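Long-range contact in JSC1_58120g3 ([Leptolyngbya] sp. JSC-1, PDB 6XHH), which probably senses far-red light as a cyanobacteriochrome, holding a verdin-type bilin chromophore in its GAF domain: residues L32-E36 and S150-W155. Numbering follows the deposited sequence.
Sequences LFGIE and SAPRHW. With EDO (1,2-ethanediol), chain E.
Both carboxylate oxygens of Glu36 grip Ser150: the backbone Ser150 N donates to Glu36 OE1 (2.7 Å, N-H...O angle 148°) and Ser150 OG to Glu36 OE2 (2.6 Å). Ser150 chi1 is p (62°), which places OG beside its own N, so the carboxylate is held bidentately; Glu36 OE1 also accepts from Asn149 N. The second polar link starts from Arg153, extended with chi1 to chi3 all t: Arg153 NH2 donates to Phe33 O (3.0 Å, 151°), at the guanidinium edge, near its plane. Arg153 NE donates to O1 of a bound ethanediol (3.1 Å), probably from the crystallisation liquor, and Arg153 NH1 forms a salt bridge with Glu159. Phe33 O is accessible at the end of helix 18-33, which a Schellman motif closes with Gly34 as C' (phi/psi 54/49). Ile35 is extended (-121/-178), Glu36 bends back (-99/-20), and strand 37-43 of the GAF-domain sheet begins after it; segment 150-155 lies in the loop between strand 139-148 and helix 157-178. The segments run roughly antiparallel (155°), with CA pairs Phe33-Trp155 at 9.7 Å, Ile35-Arg153 at 8.8 Å and Glu36-Ser150 at 8.0 Å. Side chains bridge these gaps: Ile35 CG2 lies 3.3 Å from Arg153 NE, while the Trp155 indole (chi1 m, chi2 101°) turns its edge to Ile35 CD1 (4.1 Å from CH2) and Phe33 CD2 (4.0 Å from CZ3). Beyond them, Leu162 and Leu163 of helix 157-178 pack against Phe33, and Ala146 touches both Ile35 and Trp155.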
loop_
_atom_site.group_PDB
_atom_site.type_symbol
_atom_site.label_atom_id
_atom_site.label_comp_id
_atom_site.label_asym_id
_atom_site.label_seq_id
_atom_site.Cartn_x
_atom_site.Cartn_y
_atom_site.Cartn_z
ATOM N N LEU A 32 -1.025 1.432 14.011
ATOM C CA LEU A 32 -1.805 2.664 13.947
ATOM C C LEU A 32 -3.213 2.410 13.420
ATOM O O LEU A 32 -4.202 2.877 13.996
ATOM C CB LEU A 32 -1.072 3.666 13.058
ATOM C CG LEU A 32 -1.768 5.003 12.805
ATOM C CD1 LEU A 32 -1.932 5.748 14.114
ATOM C CD2 LEU A 32 -0.964 5.831 11.811
ATOM N N PHE A 33 -3.320 1.663 12.326
ATOM C CA PHE A 33 -4.615 1.384 11.713
ATOM C C PHE A 33 -5.370 0.238 12.376
ATOM O O PHE A 33 -6.545 0.027 12.055
ATOM C CB PHE A 33 -4.425 1.071 10.223
ATOM C CG PHE A 33 -4.130 2.288 9.368
ATOM C CD1 PHE A 33 -4.163 3.569 9.903
ATOM C CD2 PHE A 33 -3.834 2.147 8.023
ATOM C CE1 PHE A 33 -3.913 4.693 9.110
ATOM C CE2 PHE A 33 -3.578 3.273 7.226
ATOM C CZ PHE A 33 -3.612 4.540 7.775
ATOM N N GLY A 34 -4.739 -0.490 13.295
ATOM C CA GLY A 34 -5.356 -1.664 13.889
ATOM C C GLY A 34 -5.827 -2.656 12.845
ATOM O O GLY A 34 -6.973 -3.124 12.886
ATOM N N ILE A 35 -4.960 -2.989 11.893
ATOM C CA ILE A 35 -5.360 -3.893 10.819
ATOM C C ILE A 35 -4.475 -5.132 10.799
ATOM O O ILE A 35 -3.566 -5.283 11.626
ATOM C CB ILE A 35 -5.321 -3.194 9.450
ATOM C CG1 ILE A 35 -3.913 -2.633 9.166
ATOM C CG2 ILE A 35 -6.399 -2.107 9.375
ATOM C CD1 ILE A 35 -3.821 -1.846 7.851
ATOM N N GLU A 36 -4.717 -6.016 9.835
ATOM C CA GLU A 36 -4.137 -7.350 9.874
ATOM C C GLU A 36 -2.887 -7.510 9.019
ATOM O O GLU A 36 -2.108 -8.430 9.271
ATOM C CB GLU A 36 -5.201 -8.382 9.470
ATOM C CG GLU A 36 -6.252 -8.524 10.574
ATOM C CD GLU A 36 -7.612 -9.070 10.132
ATOM O OE1 GLU A 36 -7.937 -9.122 8.924
ATOM O OE2 GLU A 36 -8.378 -9.464 11.040
ATOM N N SER A 150 -9.787 -10.399 7.403
ATOM C CA SER A 150 -10.928 -11.126 7.936
ATOM C C SER A 150 -12.271 -10.488 7.608
ATOM O O SER A 150 -13.295 -11.167 7.730
ATOM C CB SER A 150 -10.772 -11.268 9.456
ATOM O OG SER A 150 -10.759 -9.999 10.073
ATOM N N ALA A 151 -12.289 -9.237 7.164
ATOM C CA ALA A 151 -13.520 -8.466 7.043
ATOM C C ALA A 151 -13.227 -7.243 6.182
ATOM O O ALA A 151 -12.078 -6.833 6.063
ATOM C CB ALA A 151 -14.035 -8.027 8.420
ATOM N N PRO A 152 -14.266 -6.645 5.592
ATOM C CA PRO A 152 -14.112 -5.303 5.016
ATOM C C PRO A 152 -13.729 -4.297 6.088
ATOM O O PRO A 152 -13.944 -4.496 7.286
ATOM C CB PRO A 152 -15.509 -4.990 4.452
ATOM C CG PRO A 152 -16.207 -6.308 4.361
ATOM C CD PRO A 152 -15.634 -7.164 5.433
ATOM N N ARG A 153 -13.174 -3.178 5.640
ATOM C CA ARG A 153 -12.857 -2.095 6.552
ATOM C C ARG A 153 -12.981 -0.803 5.777
ATOM O O ARG A 153 -12.547 -0.736 4.625
ATOM C CB ARG A 153 -11.450 -2.226 7.122
ATOM C CG ARG A 153 -11.099 -1.147 8.132
ATOM C CD ARG A 153 -9.629 -0.894 8.072
ATOM N NE ARG A 153 -9.073 -0.164 9.210
ATOM C CZ ARG A 153 -8.899 1.151 9.248
ATOM N NH1 ARG A 153 -9.317 1.911 8.247
ATOM N NH2 ARG A 153 -8.326 1.703 10.307
ATOM N N HIS A 154 -13.591 0.199 6.400
ATOM C CA HIS A 154 -13.768 1.485 5.747
ATOM C C HIS A 154 -12.480 2.291 5.830
ATOM O O HIS A 154 -11.907 2.439 6.911
ATOM C CB HIS A 154 -14.912 2.250 6.409
ATOM C CG HIS A 154 -15.030 3.658 5.945
ATOM N ND1 HIS A 154 -15.264 3.987 4.627
ATOM C CD2 HIS A 154 -14.983 4.825 6.622
ATOM C CE1 HIS A 154 -15.331 5.302 4.511
ATOM N NE2 HIS A 154 -15.162 5.834 5.706
ATOM N N TRP A 155 -12.022 2.802 4.687
ATOM C CA TRP A 155 -10.868 3.692 4.625
ATOM C C TRP A 155 -11.344 5.129 4.472
ATOM O O TRP A 155 -12.119 5.428 3.562
ATOM C CB TRP A 155 -9.941 3.328 3.456
ATOM C CG TRP A 155 -9.551 1.874 3.406
ATOM C CD1 TRP A 155 -10.095 0.907 2.590
ATOM C CD2 TRP A 155 -8.575 1.204 4.220
ATOM N NE1 TRP A 155 -9.505 -0.317 2.841
ATOM C CE2 TRP A 155 -8.571 -0.163 3.838
ATOM C CE3 TRP A 155 -7.708 1.621 5.234
ATOM C CZ2 TRP A 155 -7.722 -1.112 4.432
ATOM C CZ3 TRP A 155 -6.858 0.672 5.822
ATOM C CH2 TRP A 155 -6.877 -0.682 5.410
HETATM C C1 EDO E . -10.534 -1.425 12.145
HETATM O O1 EDO E . -9.105 -1.501 12.017
HETATM C C2 EDO E . -11.061 -2.637 12.915
HETATM O O2 EDO E . -10.230 -2.847 14.069
#